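Transcriptional regulator, LYSR family (Neisseria meningitidis, PDB 4AB5) probably regulates methionine biosynthesis genes as a LysR-type DNA-binding transcription factor, of which this chain is the regulatory domain. Local coordinates at residues B[93-96]-B[97-101]; B[118-122]-B[123-127]. One frame throughout, in Å; residues are numbered along the deposited sequence.

How the contacts relate
After strand 72-86 the chain reaches contact 1, where residues 93-96 turn into 97-101 and deliver the short strand 97-98 alongside strand 171-189. It then passes through strand 108-110 and enters contact 2, 118-122 with 123-127, built on helix 119-125, before continuing to strand 134-136. The two contacts follow in series, neither nested nor crossed, and each closes only a few residues. Their meeting point is A100, whose CB packs 3.7 Å from CG2 of I124. F103 also touches both, through W98 and L120, and strand 171-189 backs each of them.

Contact 1. Residues B[93-96]-B[97-101]; sequences AAKN and VWTAE
K95 reaches forward past the carbonyl of V97, its CB beside the ring of W98, an example of a lysine whose aliphatic part and charged end do different work. CB of K95 lies 4.0 Å from CD1 of W98 and 3.7 Å from the carbonyl O of V97. From there CG stands anti to the carbonyl carbon of its own residue (chi1 -68°), and the chain runs on with CD still near V97 O. A bend at chi3 (89°) then brings CE of K95 to 3.8 Å from the same V97 O and turns the tip toward T99. NZ of K95 stops 4.2 Å from T99 OG1, the two side chains crossing at about a right angle, and the charge is taken up by a salt bridge to D102. The same D102 carboxylate oxygen, OD2, also accepts the backbone N-H of T99, so one acid holds both the lysine and the residue that follows the strand.

In the periplasmic-binding-protein-like fold of LysR regulatory domains, this segment supplies a short strand, 97-98, which runs parallel to strand 171-189 with W98 bonded through its backbone to Q174 and T176. The buried indole of W98 comes back toward the preceding turn: its NE1 is 3.6 Å from K95 O, which sits obliquely to the ring, but its hydrogen bond goes to L92 O. The W98 side chain also packs against C86, F103 and I153, while V97 touches Q174 of the neighbouring strand.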
loop_
_atom_site.group_PDB
_atom_site.type_symbol
_atom_site.label_atom_id
_atom_site.label_comp_id
_atom_site.label_asym_id
_atom_site.label_seq_id
_atom_site.Cartn_x
_atom_site.Cartn_y
_atom_site.Cartn_z
ATOM N N ALA B 93 -5.685 -20.189 -16.903
ATOM C CA ALA B 93 -6.394 -19.273 -17.798
ATOM C C ALA B 93 -7.297 -20.070 -18.753
ATOM O O ALA B 93 -8.265 -19.522 -19.278
ATOM C CB ALA B 93 -5.407 -18.418 -18.581
ATOM N N ALA B 94 -7.002 -21.371 -18.934
ATOM C CA ALA B 94 -7.772 -22.298 -19.761
ATOM C C ALA B 94 -9.136 -22.648 -19.142
ATOM O O ALA B 94 -10.044 -23.049 -19.870
ATOM C CB ALA B 94 -6.970 -23.567 -19.996
ATOM N N LYS B 95 -9.267 -22.520 -17.805
ATOM C CA LYS B 95 -10.503 -22.796 -17.074
ATOM C C LYS B 95 -11.270 -21.497 -16.850
ATOM O O LYS B 95 -10.695 -20.527 -16.356
ATOM C CB LYS B 95 -10.207 -23.453 -15.714
ATOM C CG LYS B 95 -9.647 -24.866 -15.793
ATOM C CD LYS B 95 -9.739 -25.608 -14.453
ATOM C CE LYS B 95 -11.043 -26.358 -14.290
ATOM N NZ LYS B 95 -11.051 -27.220 -13.080
ATOM N N ASN B 96 -12.568 -21.478 -17.199
ATOM C CA ASN B 96 -13.433 -20.309 -16.986
ATOM C C ASN B 96 -13.765 -20.157 -15.504
ATOM O O ASN B 96 -13.833 -19.039 -15.000
ATOM C CB ASN B 96 -14.729 -20.420 -17.798
ATOM C CG ASN B 96 -14.662 -19.912 -19.229
ATOM O OD1 ASN B 96 -15.561 -20.171 -20.034
ATOM N ND2 ASN B 96 -13.632 -19.151 -19.582
ATOM N N VAL B 97 -13.961 -21.287 -14.813
ATOM C CA VAL B 97 -14.288 -21.343 -13.390
ATOM C C VAL B 97 -13.211 -22.162 -12.651
ATOM O O VAL B 97 -12.874 -23.262 -13.090
ATOM C CB VAL B 97 -15.718 -21.923 -13.168
ATOM C CG1 VAL B 97 -16.048 -22.045 -11.687
ATOM C CG2 VAL B 97 -16.777 -21.088 -13.882
ATOM N N TRP B 98 -12.691 -21.634 -11.527
ATOM C CA TRP B 98 -11.705 -22.336 -10.706
ATOM C C TRP B 98 -12.390 -22.995 -9.515
ATOM O O TRP B 98 -13.026 -22.309 -8.709
ATOM C CB TRP B 98 -10.601 -21.388 -10.211
ATOM C CG TRP B 98 -9.776 -20.736 -11.284
ATOM C CD1 TRP B 98 -9.800 -21.002 -12.623
ATOM C CD2 TRP B 98 -8.775 -19.726 -11.094
ATOM N NE1 TRP B 98 -8.885 -20.215 -13.280
ATOM C CE2 TRP B 98 -8.231 -19.431 -12.364
ATOM C CE3 TRP B 98 -8.272 -19.049 -9.969
ATOM C CZ2 TRP B 98 -7.239 -18.458 -12.547
ATOM C CZ3 TRP B 98 -7.262 -18.113 -10.148
ATOM C CH2 TRP B 98 -6.762 -17.821 -11.424
ATOM N N THR B 99 -12.279 -24.331 -9.411
ATOM C CA THR B 99 -12.835 -25.089 -8.282
ATOM C C THR B 99 -11.819 -24.975 -7.137
ATOM O O THR B 99 -10.664 -24.628 -7.395
ATOM C CB THR B 99 -13.064 -26.577 -8.672
ATOM O OG1 THR B 99 -11.812 -27.205 -8.955
ATOM C CG2 THR B 99 -14.010 -26.752 -9.855
ATOM N N ALA B 100 -12.218 -25.291 -5.898
ATOM C CA ALA B 100 -11.327 -25.273 -4.730
ATOM C C ALA B 100 -10.060 -26.125 -4.979
ATOM O O ALA B 100 -8.950 -25.697 -4.642
ATOM C CB ALA B 100 -12.071 -25.782 -3.504
ATOM N N GLU B 101 -10.233 -27.289 -5.643
ATOM C CA GLU B 101 -9.182 -28.246 -6.018
ATOM C C GLU B 101 -8.136 -27.681 -7.001
ATOM O O GLU B 101 -7.015 -28.189 -7.040
ATOM C CB GLU B 101 -9.807 -29.532 -6.590
ATOM C CG GLU B 101 -10.493 -30.425 -5.558
ATOM C CD GLU B 101 -11.856 -30.012 -5.026
ATOM O OE1 GLU B 101 -12.474 -29.078 -5.592
ATOM O OE2 GLU B 101 -12.309 -30.630 -4.034
#

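Contact 2. Residues B[118-122]-B[123-127]; sequences LDLPK and KILIP
In D119 and K123, one turn apart, the torsions send both side chains the same way, side by side. K123 sets CG beside its own backbone N (chi1 -65°), which lays CB, CG and CD past the carbonyl O of D119, and a bend at chi3 brings the ammonium to the carboxylate. NZ of K123 meets OD2 of D119 at 2.9 Å in a salt bridge, arriving from above the carboxylate plane, 62° out of it. Each end has a second bond: OD2 with S182 OG and NZ with Q181 O, so the pair also fastens the helix to residues of strand 171-189. The same two residues share the backbone bond K123 N to D119 O, 2.9 Å.

Helix 119-125 connects strands 108-110 and 134-136, which are parallel, and makes with them a beta-alpha-beta unit of the regulatory domain. A wider pi-type turn spans 123-125. The carbonyl O of L120 receives I124 N at 3.0 Å and, weakly, L125 N at 3.4 Å; P121 O takes I126 N at 2.7 Å, five residues on. P127, which has no N-H, brings CD near the carbonyl O of K122.

On the inward side L120 and L125 lie at a slant to each other. CG of L120, anti to its backbone N (chi1 165°), rests near CD2 of L125, while CD1 of L120 and CD1 of L125 come to 3.7 Å, and both leucines pack on L108. The P121 ring adds to this apolar run with its CG facing L125 CD2, and at the exposed end P121 CB lies 4.2 Å from I126 CD1.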
loop_
_atom_site.group_PDB
_atom_site.type_symbol
_atom_site.label_atom_id
_atom_site.label_comp_id
_atom_site.label_asym_id
_atom_site.label_seq_id
_atom_site.Cartn_x
_atom_site.Cartn_y
_atom_site.Cartn_z
ATOM N N LEU B 118 -9.159 -13.644 5.354
ATOM C CA LEU B 118 -9.199 -13.834 3.906
ATOM C C LEU B 118 -10.401 -14.675 3.477
ATOM O O LEU B 118 -10.515 -15.822 3.891
ATOM C CB LEU B 118 -7.872 -14.416 3.370
ATOM C CG LEU B 118 -6.581 -13.692 3.745
ATOM C CD1 LEU B 118 -5.388 -14.593 3.555
ATOM C CD2 LEU B 118 -6.422 -12.406 2.969
ATOM N N ASP B 119 -11.288 -14.094 2.642
ATOM C CA ASP B 119 -12.517 -14.707 2.131
ATOM C C ASP B 119 -12.324 -16.023 1.402
ATOM O O ASP B 119 -13.028 -16.980 1.720
ATOM C CB ASP B 119 -13.330 -13.717 1.295
ATOM C CG ASP B 119 -14.362 -12.913 2.080
ATOM O OD1 ASP B 119 -14.142 -12.663 3.280
ATOM O OD2 ASP B 119 -15.370 -12.513 1.484
ATOM N N LEU B 120 -11.364 -16.093 0.453
ATOM C CA LEU B 120 -11.060 -17.326 -0.287
ATOM C C LEU B 120 -10.651 -18.486 0.652
ATOM O O LEU B 120 -11.401 -19.460 0.686
ATOM C CB LEU B 120 -10.065 -17.105 -1.451
ATOM C CG LEU B 120 -9.414 -18.379 -2.043
ATOM C CD1 LEU B 120 -10.357 -19.116 -2.959
ATOM C CD2 LEU B 120 -8.149 -18.045 -2.766
ATOM N N PRO B 121 -9.563 -18.392 1.469
ATOM C CA PRO B 121 -9.245 -19.499 2.389
ATOM C C PRO B 121 -10.370 -19.867 3.353
ATOM O O PRO B 121 -10.720 -21.042 3.446
ATOM C CB PRO B 121 -7.999 -18.996 3.128
ATOM C CG PRO B 121 -7.360 -18.027 2.164
ATOM C CD PRO B 121 -8.536 -17.330 1.559
ATOM N N LYS B 122 -10.965 -18.869 4.025
ATOM C CA LYS B 122 -12.040 -19.051 5.004
ATOM C C LYS B 122 -13.314 -19.729 4.450
ATOM O O LYS B 122 -13.801 -20.695 5.053
ATOM C CB LYS B 122 -12.365 -17.710 5.705
ATOM C CG LYS B 122 -13.585 -17.726 6.629
ATOM C CD LYS B 122 -13.604 -16.562 7.611
ATOM C CE LYS B 122 -14.328 -15.352 7.083
ATOM N NZ LYS B 122 -14.437 -14.274 8.109
ATOM N N LYS B 123 -13.856 -19.205 3.338
ATOM C CA LYS B 123 -15.110 -19.673 2.742
ATOM C C LYS B 123 -14.996 -20.847 1.779
ATOM O O LYS B 123 -16.024 -21.441 1.450
ATOM C CB LYS B 123 -15.821 -18.511 2.017
ATOM C CG LYS B 123 -16.300 -17.379 2.921
ATOM C CD LYS B 123 -16.547 -16.116 2.120
ATOM C CE LYS B 123 -17.687 -15.314 2.696
ATOM N NZ LYS B 123 -17.763 -13.956 2.101
ATOM N N ILE B 124 -13.789 -21.146 1.265
ATOM C CA ILE B 124 -13.623 -22.163 0.220
ATOM C C ILE B 124 -12.565 -23.243 0.492
ATOM O O ILE B 124 -12.862 -24.432 0.371
ATOM C CB ILE B 124 -13.401 -21.451 -1.165
ATOM C CG1 ILE B 124 -14.434 -20.290 -1.413
ATOM C CG2 ILE B 124 -13.262 -22.434 -2.350
ATOM C CD1 ILE B 124 -15.251 -20.250 -2.741
ATOM N N LEU B 125 -11.336 -22.823 0.797
ATOM C CA LEU B 125 -10.153 -23.664 0.977
ATOM C C LEU B 125 -10.131 -24.421 2.311
ATOM O O LEU B 125 -10.126 -25.653 2.292
ATOM C CB LEU B 125 -8.885 -22.795 0.800
ATOM C CG LEU B 125 -8.284 -22.565 -0.606
ATOM C CD1 LEU B 125 -9.328 -22.482 -1.710
ATOM C CD2 LEU B 125 -7.430 -21.334 -0.621
ATOM N N ILE B 126 -10.109 -23.693 3.461
ATOM C CA ILE B 126 -10.091 -24.269 4.816
ATOM C C ILE B 126 -11.186 -25.350 4.978
ATOM O O ILE B 126 -10.809 -26.470 5.342
ATOM C CB ILE B 126 -10.099 -23.200 5.955
ATOM C CG1 ILE B 126 -8.848 -22.293 5.919
ATOM C CG2 ILE B 126 -10.328 -23.817 7.354
ATOM C CD1 ILE B 126 -9.092 -21.044 6.571
ATOM N N PRO B 127 -12.491 -25.105 4.624
ATOM C CA PRO B 127 -13.504 -26.168 4.775
ATOM C C PRO B 127 -13.282 -27.416 3.936
ATOM O O PRO B 127 -13.796 -28.476 4.292
ATOM C CB PRO B 127 -14.824 -25.475 4.412
ATOM C CG PRO B 127 -14.460 -24.277 3.673
ATOM C CD PRO B 127 -13.128 -23.842 4.182
#